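Local coordinates for protein pngf-ii (Elizabethkingia meningoseptica, PDB 4R4X) that probably strips N-linked glycans from glycoproteins as a peptide:N-glycosidase, hydrolysing the bond between the sugar chain and its asparagine, at residues 53-62 against 73-81; 331-339 against 371-379. One frame throughout, in Å; residues are numbered along the deposited sequence.

Contact 1: residues 53-62 against 73-81; sequences INRKNNEVSQ and KTSDNTILA
Val60 and Gln62 pair with Asp76 and Thr74 across an antiparallel beta hairpin, formed by strands 59-65 and 70-76 in the N-terminal domain. The axes of 59-62 and 73-76 approach to 4.7 Å, their directions 162° apart. Gln62 N donates to Thr74 O almost in line, with 177° at the hydrogen, and the return bond from Thr74 N to Gln62 O completes the pair. Val60 and Asp76 bond in the same double fashion. Between these two pairs lies Ser61 with Ser75, a non-hydrogen-bonded pair of the backbone whose hydroxyls, OG to OG, are hydrogen-bonded at 3.1 Å.

Val60 carries the packing on the other face. Its CB rests 3.5 Å from Asp76 O. With CG1 anti to the backbone N (chi1 -179°), that methyl reaches Ile79 CD1 at 4.2 Å, while CG2 goes to Leu80 CG at 4.1 Å. Leu80 belongs to a short, weakly bonded helical turn after the hairpin, and its side chain crosses that of Asn58 at about a right angle, with Leu80 CD1 3.8 Å from Asn58 CG. Asp76 makes the bend into that turn: its OD1 accepts from both N and OG1 of Thr78, an Asx turn. Earlier in strand 70-76, Thr74 OG1 is bonded to Lys171 O, beside strand 167-170. Two waters bridge the segments: one accepts from Leu80 N and donates to Asn58 O, the other donates to Val60 O and, at 3.1 Å, to Thr74 O.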
loop_
_atom_site.group_PDB
_atom_site.type_symbol
_atom_site.label_atom_id
_atom_site.label_comp_id
_atom_site.label_asym_id
_atom_site.label_seq_id
_atom_site.Cartn_x
_atom_site.Cartn_y
_atom_site.Cartn_z
ATOM N N ILE A 53 -21.768 -20.346 -20.636
ATOM C CA ILE A 53 -22.822 -21.115 -20.012
ATOM C C ILE A 53 -22.958 -22.411 -20.763
ATOM O O ILE A 53 -23.076 -22.391 -21.975
ATOM C CB ILE A 53 -24.171 -20.382 -20.079
ATOM C CG1 ILE A 53 -24.053 -19.058 -19.331
ATOM C CG2 ILE A 53 -25.273 -21.274 -19.516
ATOM C CD1 ILE A 53 -25.332 -18.263 -19.209
ATOM N N ASN A 54 -22.943 -23.515 -20.021
ATOM C CA ASN A 54 -23.197 -24.841 -20.540
ATOM C C ASN A 54 -24.693 -25.058 -20.433
ATOM O O ASN A 54 -25.228 -25.086 -19.335
ATOM C CB ASN A 54 -22.437 -25.879 -19.709
ATOM C CG ASN A 54 -22.686 -27.303 -20.185
ATOM O OD1 ASN A 54 -23.688 -27.585 -20.847
ATOM N ND2 ASN A 54 -21.772 -28.202 -19.853
ATOM N N ARG A 55 -25.371 -25.138 -21.568
ATOM C CA ARG A 55 -26.830 -25.148 -21.554
ATOM C C ARG A 55 -27.403 -26.524 -21.156
ATOM O O ARG A 55 -28.580 -26.623 -20.841
ATOM C CB ARG A 55 -27.375 -24.707 -22.908
ATOM C CG ARG A 55 -27.086 -23.258 -23.261
ATOM C CD ARG A 55 -27.832 -22.272 -22.358
ATOM N NE ARG A 55 -27.476 -20.887 -22.669
ATOM C CZ ARG A 55 -27.885 -19.830 -21.952
ATOM N NH1 ARG A 55 -28.706 -19.972 -20.911
ATOM N NH2 ARG A 55 -27.533 -18.613 -22.305
ATOM N N LYS A 56 -26.564 -27.560 -21.140
ATOM C CA LYS A 56 -26.998 -28.911 -20.706
ATOM C C LYS A 56 -27.286 -28.947 -19.205
ATOM O O LYS A 56 -28.238 -29.574 -18.760
ATOM C CB LYS A 56 -25.934 -29.970 -21.038
ATOM C CG LYS A 56 -26.012 -30.616 -22.419
ATOM C CD LYS A 56 -26.280 -29.641 -23.566
ATOM C CE LYS A 56 -27.763 -29.626 -23.945
ATOM N NZ LYS A 56 -28.196 -28.407 -24.686
ATOM N N ASN A 57 -26.459 -28.264 -18.426
ATOM C CA ASN A 57 -26.568 -28.306 -16.964
ATOM C C ASN A 57 -26.631 -26.931 -16.281
ATOM O O ASN A 57 -26.630 -26.831 -15.056
ATOM C CB ASN A 57 -25.453 -29.191 -16.363
ATOM C CG ASN A 57 -24.026 -28.711 -16.670
ATOM O OD1 ASN A 57 -23.070 -29.400 -16.326
ATOM N ND2 ASN A 57 -23.860 -27.562 -17.286
ATOM N N ASN A 58 -26.720 -25.871 -17.083
ATOM C CA ASN A 58 -26.667 -24.508 -16.567
ATOM C C ASN A 58 -25.442 -24.187 -15.698
ATOM O O ASN A 58 -25.501 -23.346 -14.831
ATOM C CB ASN A 58 -27.989 -24.124 -15.880
ATOM C CG ASN A 58 -29.107 -23.865 -16.885
ATOM O OD1 ASN A 58 -28.878 -23.843 -18.095
ATOM N ND2 ASN A 58 -30.329 -23.680 -16.388
ATOM N N GLU A 59 -24.317 -24.830 -15.969
ATOM C CA GLU A 59 -23.076 -24.437 -15.325
ATOM C C GLU A 59 -22.603 -23.123 -15.953
ATOM O O GLU A 59 -22.347 -23.074 -17.145
ATOM C CB GLU A 59 -21.995 -25.508 -15.461
ATOM C CG GLU A 59 -20.723 -25.145 -14.702
ATOM C CD GLU A 59 -19.879 -26.350 -14.305
ATOM O OE1 GLU A 59 -20.122 -27.457 -14.825
ATOM O OE2 GLU A 59 -18.963 -26.188 -13.462
ATOM N N VAL A 60 -22.533 -22.079 -15.135
ATOM C CA VAL A 60 -22.033 -20.770 -15.532
ATOM C C VAL A 60 -20.544 -20.692 -15.151
ATOM O O VAL A 60 -20.171 -20.871 -13.973
ATOM C CB VAL A 60 -22.818 -19.656 -14.833
ATOM C CG1 VAL A 60 -22.343 -18.270 -15.247
ATOM C CG2 VAL A 60 -24.310 -19.812 -15.115
ATOM N N SER A 61 -19.703 -20.442 -16.148
ATOM C CA SER A 61 -18.260 -20.316 -15.929
ATOM C C SER A 61 -17.806 -18.899 -16.243
ATOM O O SER A 61 -18.129 -18.344 -17.289
ATOM C CB SER A 61 -17.494 -21.313 -16.781
ATOM O OG SER A 61 -17.731 -22.640 -16.336
ATOM N N GLN A 62 -17.080 -18.317 -15.304
ATOM C CA GLN A 62 -16.518 -17.008 -15.459
ATOM C C GLN A 62 -15.006 -17.167 -15.574
ATOM O O GLN A 62 -14.392 -17.818 -14.739
ATOM C CB GLN A 62 -16.876 -16.155 -14.243
ATOM C CG GLN A 62 -16.661 -14.677 -14.459
ATOM C CD GLN A 62 -17.692 -14.033 -15.369
ATOM O OE1 GLN A 62 -18.803 -14.537 -15.563
ATOM N NE2 GLN A 62 -17.332 -12.887 -15.913
ATOM N N LYS A 73 -10.628 -19.338 -13.584
ATOM C CA LYS A 73 -12.042 -19.485 -13.784
ATOM C C LYS A 73 -12.720 -19.828 -12.467
ATOM O O LYS A 73 -12.114 -20.383 -11.544
ATOM C CB LYS A 73 -12.347 -20.537 -14.880
ATOM C CG LYS A 73 -12.482 -21.963 -14.383
ATOM C CD LYS A 73 -12.725 -22.980 -15.492
ATOM C CE LYS A 73 -14.194 -23.331 -15.627
ATOM N NZ LYS A 73 -14.431 -24.367 -16.688
ATOM N N THR A 74 -13.989 -19.483 -12.390
ATOM C CA THR A 74 -14.802 -19.897 -11.283
ATOM C C THR A 74 -16.113 -20.373 -11.899
ATOM O O THR A 74 -16.581 -19.797 -12.903
ATOM C CB THR A 74 -14.923 -18.750 -10.248
ATOM O OG1 THR A 74 -15.136 -19.283 -8.942
ATOM C CG2 THR A 74 -16.026 -17.806 -10.589
ATOM N N SER A 75 -16.701 -21.417 -11.313
ATOM C CA SER A 75 -17.896 -22.053 -11.861
ATOM C C SER A 75 -19.006 -22.209 -10.817
ATOM O O SER A 75 -18.725 -22.315 -9.634
ATOM C CB SER A 75 -17.520 -23.417 -12.419
ATOM O OG SER A 75 -16.662 -23.245 -13.536
ATOM N N ASP A 76 -20.259 -22.223 -11.277
ATOM C CA ASP A 76 -21.422 -22.244 -10.384
ATOM C C ASP A 76 -22.642 -22.655 -11.197
ATOM O O ASP A 76 -22.949 -22.030 -12.216
ATOM C CB ASP A 76 -21.642 -20.855 -9.767
ATOM C CG ASP A 76 -22.700 -20.839 -8.640
ATOM O OD1 ASP A 76 -23.506 -21.793 -8.524
ATOM O OD2 ASP A 76 -22.730 -19.834 -7.879
ATOM N N ASN A 77 -23.323 -23.717 -10.764
ATOM C CA ASN A 77 -24.508 -24.184 -11.483
ATOM C C ASN A 77 -25.835 -23.801 -10.814
ATOM O O ASN A 77 -26.888 -24.337 -11.166
ATOM C CB ASN A 77 -24.419 -25.680 -11.723
ATOM C CG ASN A 77 -24.631 -26.489 -10.465
ATOM O OD1 ASN A 77 -24.671 -25.954 -9.361
ATOM N ND2 ASN A 77 -24.787 -27.791 -10.633
ATOM N N THR A 78 -25.776 -22.866 -9.875
ATOM C CA THR A 78 -26.963 -22.387 -9.177
ATOM C C THR A 78 -27.344 -20.952 -9.531
ATOM O O THR A 78 -28.374 -20.462 -9.063
ATOM C CB THR A 78 -26.782 -22.440 -7.644
ATOM O OG1 THR A 78 -25.836 -21.440 -7.218
ATOM C CG2 THR A 78 -26.318 -23.817 -7.196
ATOM N N ILE A 79 -26.525 -20.266 -10.337
ATOM C CA ILE A 79 -26.734 -18.829 -10.557
ATOM C C ILE A 79 -28.074 -18.509 -11.249
ATOM O O ILE A 79 -28.825 -17.638 -10.808
ATOM C CB ILE A 79 -25.577 -18.212 -11.389
ATOM C CG1 ILE A 79 -24.272 -18.257 -10.580
ATOM C CG2 ILE A 79 -25.913 -16.778 -11.791
ATOM C CD1 ILE A 79 -23.111 -17.511 -11.218
ATOM N N LEU A 80 -28.347 -19.199 -12.347
ATOM C CA LEU A 80 -29.560 -18.930 -13.130
ATOM C C LEU A 80 -30.810 -19.205 -12.290
ATOM O O LEU A 80 -31.699 -18.372 -12.227
ATOM C CB LEU A 80 -29.567 -19.766 -14.418
ATOM C CG LEU A 80 -28.407 -19.428 -15.360
ATOM C CD1 LEU A 80 -28.561 -20.132 -16.692
ATOM C CD2 LEU A 80 -28.292 -17.924 -15.526
ATOM N N ALA A 81 -30.833 -20.353 -11.613
ATOM C CA ALA A 81 -31.986 -20.749 -10.787
ATOM C C ALA A 81 -32.342 -19.699 -9.730
ATOM O O ALA A 81 -33.513 -19.510 -9.430
ATOM C CB ALA A 81 -31.726 -22.110 -10.131
HETATM O O HOH W 1 -26.900 -21.656 -13.005
HETATM O O HOH W 2 -19.406 -18.673 -12.303
#

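Contact 2: residues 331-339 against 371-379; sequences DITELRPQL and QKIVNNNFV
Gln371 OE1, on the side chain that meets Thr333, is gripped by two backbone amides: Val374 N at 2.7 Å, in the carbonyl plane and on a lone pair, and Ile373 N at 2.8 Å, tilted well out of that plane. Gln371 NE2 returns a bond to Val374 O, so three bonds fix the rotation of this amide, and its nitrogen ends 3.8 Å from Thr333 CG2. On the other side, an Asx turn steadies Thr333, whose N and OG1 both donate to Asp331 OD1.

Beyond this point the contact is made largely by carbon atoms. Val374 CG1 lies on Glu334 CA at 3.7 Å, and Pro337 CG rests against the backbone at Asn377 C. Val379 works with both methyls: CG1, anti to the backbone N (chi1 175°), meets Leu335 CD2 and Gln338 CB, and CG2 sits 3.9 Å from Pro337 CG. Glu334 OE2 turns away to a salt bridge with Arg422 and a hydrogen bond with Tyr498 OH.

Both segments are connections leading from one sheet to another. Residues 331-339, with helix 336-339, follow strand 326-331; residues 371-379 enter the edge strand 378-384 through a classic bulge, against strand 527-537, while Leu335 packs on strand 297-303.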
loop_
_atom_site.group_PDB
_atom_site.type_symbol
_atom_site.label_atom_id
_atom_site.label_comp_id
_atom_site.label_asym_id
_atom_site.label_seq_id
_atom_site.Cartn_x
_atom_site.Cartn_y
_atom_site.Cartn_z
ATOM N N ASP A 331 1.977 5.706 2.233
ATOM C CA ASP A 331 2.246 6.189 0.870
ATOM C C ASP A 331 3.678 6.707 0.866
ATOM O O ASP A 331 4.024 7.571 1.661
ATOM C CB ASP A 331 1.250 7.288 0.578
ATOM C CG ASP A 331 1.366 7.888 -0.830
ATOM O OD1 ASP A 331 2.367 7.642 -1.551
ATOM O OD2 ASP A 331 0.429 8.640 -1.179
ATOM N N ILE A 332 4.518 6.159 0.004
ATOM C CA ILE A 332 5.911 6.590 -0.089
ATOM C C ILE A 332 6.275 7.046 -1.518
ATOM O O ILE A 332 7.441 6.966 -1.919
ATOM C CB ILE A 332 6.874 5.469 0.369
ATOM C CG1 ILE A 332 6.546 4.139 -0.300
ATOM C CG2 ILE A 332 6.831 5.298 1.879
ATOM C CD1 ILE A 332 7.646 3.108 -0.075
ATOM N N THR A 333 5.294 7.574 -2.237
ATOM C CA THR A 333 5.418 7.962 -3.673
ATOM C C THR A 333 6.575 8.925 -3.914
ATOM O O THR A 333 7.311 8.788 -4.899
ATOM C CB THR A 333 4.069 8.545 -4.183
ATOM O OG1 THR A 333 3.070 7.514 -4.113
ATOM C CG2 THR A 333 4.168 9.077 -5.613
ATOM N N GLU A 334 6.791 9.848 -2.976
ATOM C CA GLU A 334 7.910 10.791 -3.062
ATOM C C GLU A 334 9.337 10.174 -3.002
ATOM O O GLU A 334 10.319 10.851 -3.337
ATOM C CB GLU A 334 7.758 11.918 -1.992
ATOM C CG GLU A 334 8.228 11.588 -0.577
ATOM C CD GLU A 334 7.227 10.806 0.271
ATOM O OE1 GLU A 334 6.290 10.196 -0.282
ATOM O OE2 GLU A 334 7.382 10.796 1.510
ATOM N N LEU A 335 9.467 8.924 -2.564
ATOM C CA LEU A 335 10.780 8.267 -2.535
ATOM C C LEU A 335 11.078 7.447 -3.796
ATOM O O LEU A 335 12.109 6.760 -3.878
ATOM C CB LEU A 335 10.902 7.378 -1.282
ATOM C CG LEU A 335 10.738 8.114 0.051
ATOM C CD1 LEU A 335 10.738 7.148 1.225
ATOM C CD2 LEU A 335 11.837 9.163 0.189
ATOM N N ARG A 336 10.176 7.537 -4.764
ATOM C CA ARG A 336 10.328 6.881 -6.055
ATOM C C ARG A 336 11.754 7.016 -6.656
ATOM O O ARG A 336 12.328 6.024 -7.057
ATOM C CB ARG A 336 9.262 7.387 -7.040
ATOM C CG ARG A 336 9.277 6.658 -8.386
ATOM C CD ARG A 336 8.439 7.357 -9.451
ATOM N NE ARG A 336 9.025 8.658 -9.763
ATOM C CZ ARG A 336 10.127 8.823 -10.492
ATOM N NH1 ARG A 336 10.756 7.789 -11.050
ATOM N NH2 ARG A 336 10.584 10.045 -10.679
ATOM N N PRO A 337 12.335 8.233 -6.672
ATOM C CA PRO A 337 13.685 8.384 -7.246
ATOM C C PRO A 337 14.772 7.559 -6.548
ATOM O O PRO A 337 15.744 7.194 -7.185
ATOM C CB PRO A 337 13.971 9.880 -7.104
ATOM C CG PRO A 337 12.610 10.506 -7.057
ATOM C CD PRO A 337 11.772 9.528 -6.264
ATOM N N GLN A 338 14.605 7.270 -5.261
ATOM C CA GLN A 338 15.557 6.473 -4.519
ATOM C C GLN A 338 15.286 4.974 -4.701
ATOM O O GLN A 338 16.181 4.173 -4.503
ATOM C CB GLN A 338 15.512 6.877 -3.033
ATOM C CG GLN A 338 16.514 6.210 -2.103
ATOM C CD GLN A 338 17.958 6.612 -2.374
ATOM O OE1 GLN A 338 18.867 5.773 -2.359
ATOM N NE2 GLN A 338 18.173 7.888 -2.628
ATOM N N LEU A 339 14.063 4.603 -5.082
ATOM C CA LEU A 339 13.672 3.176 -5.205
ATOM C C LEU A 339 13.717 2.622 -6.616
ATOM O O LEU A 339 14.023 1.448 -6.808
ATOM C CB LEU A 339 12.259 2.978 -4.671
ATOM C CG LEU A 339 12.025 3.270 -3.187
ATOM C CD1 LEU A 339 10.529 3.444 -2.948
ATOM C CD2 LEU A 339 12.585 2.156 -2.333
ATOM N N GLN A 371 -0.313 10.247 -11.501
ATOM C CA GLN A 371 -0.542 11.378 -10.597
ATOM C C GLN A 371 0.418 12.535 -10.887
ATOM O O GLN A 371 1.583 12.315 -11.229
ATOM C CB GLN A 371 -0.439 10.949 -9.121
ATOM C CG GLN A 371 0.928 10.495 -8.670
ATOM C CD GLN A 371 1.889 11.641 -8.328
ATOM O OE1 GLN A 371 1.483 12.738 -7.949
ATOM N NE2 GLN A 371 3.165 11.365 -8.432
ATOM N N LYS A 372 -0.081 13.752 -10.692
ATOM C CA LYS A 372 0.626 14.991 -11.059
ATOM C C LYS A 372 0.812 15.891 -9.832
ATOM O O LYS A 372 1.018 17.084 -9.961
ATOM C CB LYS A 372 -0.200 15.731 -12.107
ATOM C CG LYS A 372 -0.431 14.948 -13.393
ATOM C CD LYS A 372 0.892 14.644 -14.079
ATOM C CE LYS A 372 0.766 14.557 -15.598
ATOM N NZ LYS A 372 0.215 13.228 -15.984
ATOM N N ILE A 373 0.749 15.298 -8.644
ATOM C CA ILE A 373 0.768 16.030 -7.374
ATOM C C ILE A 373 2.112 15.959 -6.661
ATOM O O ILE A 373 2.541 16.951 -6.056
ATOM C CB ILE A 373 -0.353 15.507 -6.446
ATOM C CG1 ILE A 373 -1.714 15.979 -6.974
ATOM C CG2 ILE A 373 -0.183 15.993 -5.021
ATOM C CD1 ILE A 373 -2.833 14.999 -6.705
ATOM N N VAL A 374 2.769 14.807 -6.731
ATOM C CA VAL A 374 4.095 14.613 -6.158
ATOM C C VAL A 374 5.102 14.527 -7.296
ATOM O O VAL A 374 5.136 13.527 -8.027
ATOM C CB VAL A 374 4.122 13.318 -5.307
ATOM C CG1 VAL A 374 5.520 13.046 -4.792
ATOM C CG2 VAL A 374 3.110 13.444 -4.176
ATOM N N ASN A 375 5.888 15.593 -7.475
ATOM C CA ASN A 375 6.660 15.784 -8.699
ATOM C C ASN A 375 8.179 15.888 -8.513
ATOM O O ASN A 375 8.887 16.271 -9.445
ATOM C CB ASN A 375 6.153 17.032 -9.420
ATOM C CG ASN A 375 4.708 16.907 -9.808
ATOM O OD1 ASN A 375 4.351 16.003 -10.545
ATOM N ND2 ASN A 375 3.867 17.796 -9.309
ATOM N N ASN A 376 8.678 15.547 -7.329
ATOM C CA ASN A 376 10.127 15.585 -7.088
ATOM C C ASN A 376 10.828 14.489 -7.871
ATOM O O ASN A 376 10.301 13.394 -7.984
ATOM C CB ASN A 376 10.468 15.516 -5.611
ATOM C CG ASN A 376 10.081 14.191 -4.963
ATOM O OD1 ASN A 376 10.954 13.393 -4.539
ATOM N ND2 ASN A 376 8.802 13.955 -4.866
ATOM N N ASN A 377 11.991 14.796 -8.449
ATOM C CA ASN A 377 12.821 13.780 -9.108
ATOM C C ASN A 377 14.165 13.630 -8.425
ATOM O O ASN A 377 15.073 12.989 -8.965
ATOM C CB ASN A 377 13.012 14.076 -10.603
ATOM C CG ASN A 377 13.546 15.473 -10.857
ATOM O OD1 ASN A 377 14.080 16.114 -9.967
ATOM N ND2 ASN A 377 13.403 15.946 -12.085
ATOM N N PHE A 378 14.269 14.207 -7.229
ATOM C CA PHE A 378 15.482 14.279 -6.443
ATOM C C PHE A 378 15.163 13.923 -5.000
ATOM O O PHE A 378 14.164 14.397 -4.451
ATOM C CB PHE A 378 16.055 15.695 -6.513
ATOM C CG PHE A 378 17.302 15.909 -5.689
ATOM C CD1 PHE A 378 17.218 16.314 -4.371
ATOM C CD2 PHE A 378 18.569 15.740 -6.257
ATOM C CE1 PHE A 378 18.365 16.534 -3.616
ATOM C CE2 PHE A 378 19.710 15.940 -5.501
ATOM C CZ PHE A 378 19.608 16.358 -4.183
ATOM N N VAL A 379 16.005 13.070 -4.418
ATOM C CA VAL A 379 15.934 12.632 -3.018
ATOM C C VAL A 379 17.350 12.567 -2.454
ATOM O O VAL A 379 18.213 11.934 -3.048
ATOM C CB VAL A 379 15.306 11.221 -2.911
ATOM C CG1 VAL A 379 15.345 10.711 -1.489
ATOM C CG2 VAL A 379 13.871 11.237 -3.420
#

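In the fold
The two contacts belong to separate parts of the chain and do not touch: their centres are 47 Å apart and their nearest atoms about 29 Å. Contact 1 is peripheral, its centre 35 Å from that of the chain, in the N-terminal domain; contact 2 is at 15 Å, and its segment 331-339 lies in the N-terminal PNGase F-related region. One zinc ion, held by Glu52 and Asp159, is about 8 Å from the side chain of Ser61, and Ser61 is backbone-bonded to Glu52, so contact 1 borders this site. A second zinc sits on His542 and His545, in a terminal histidine run that is presumably a purification tag.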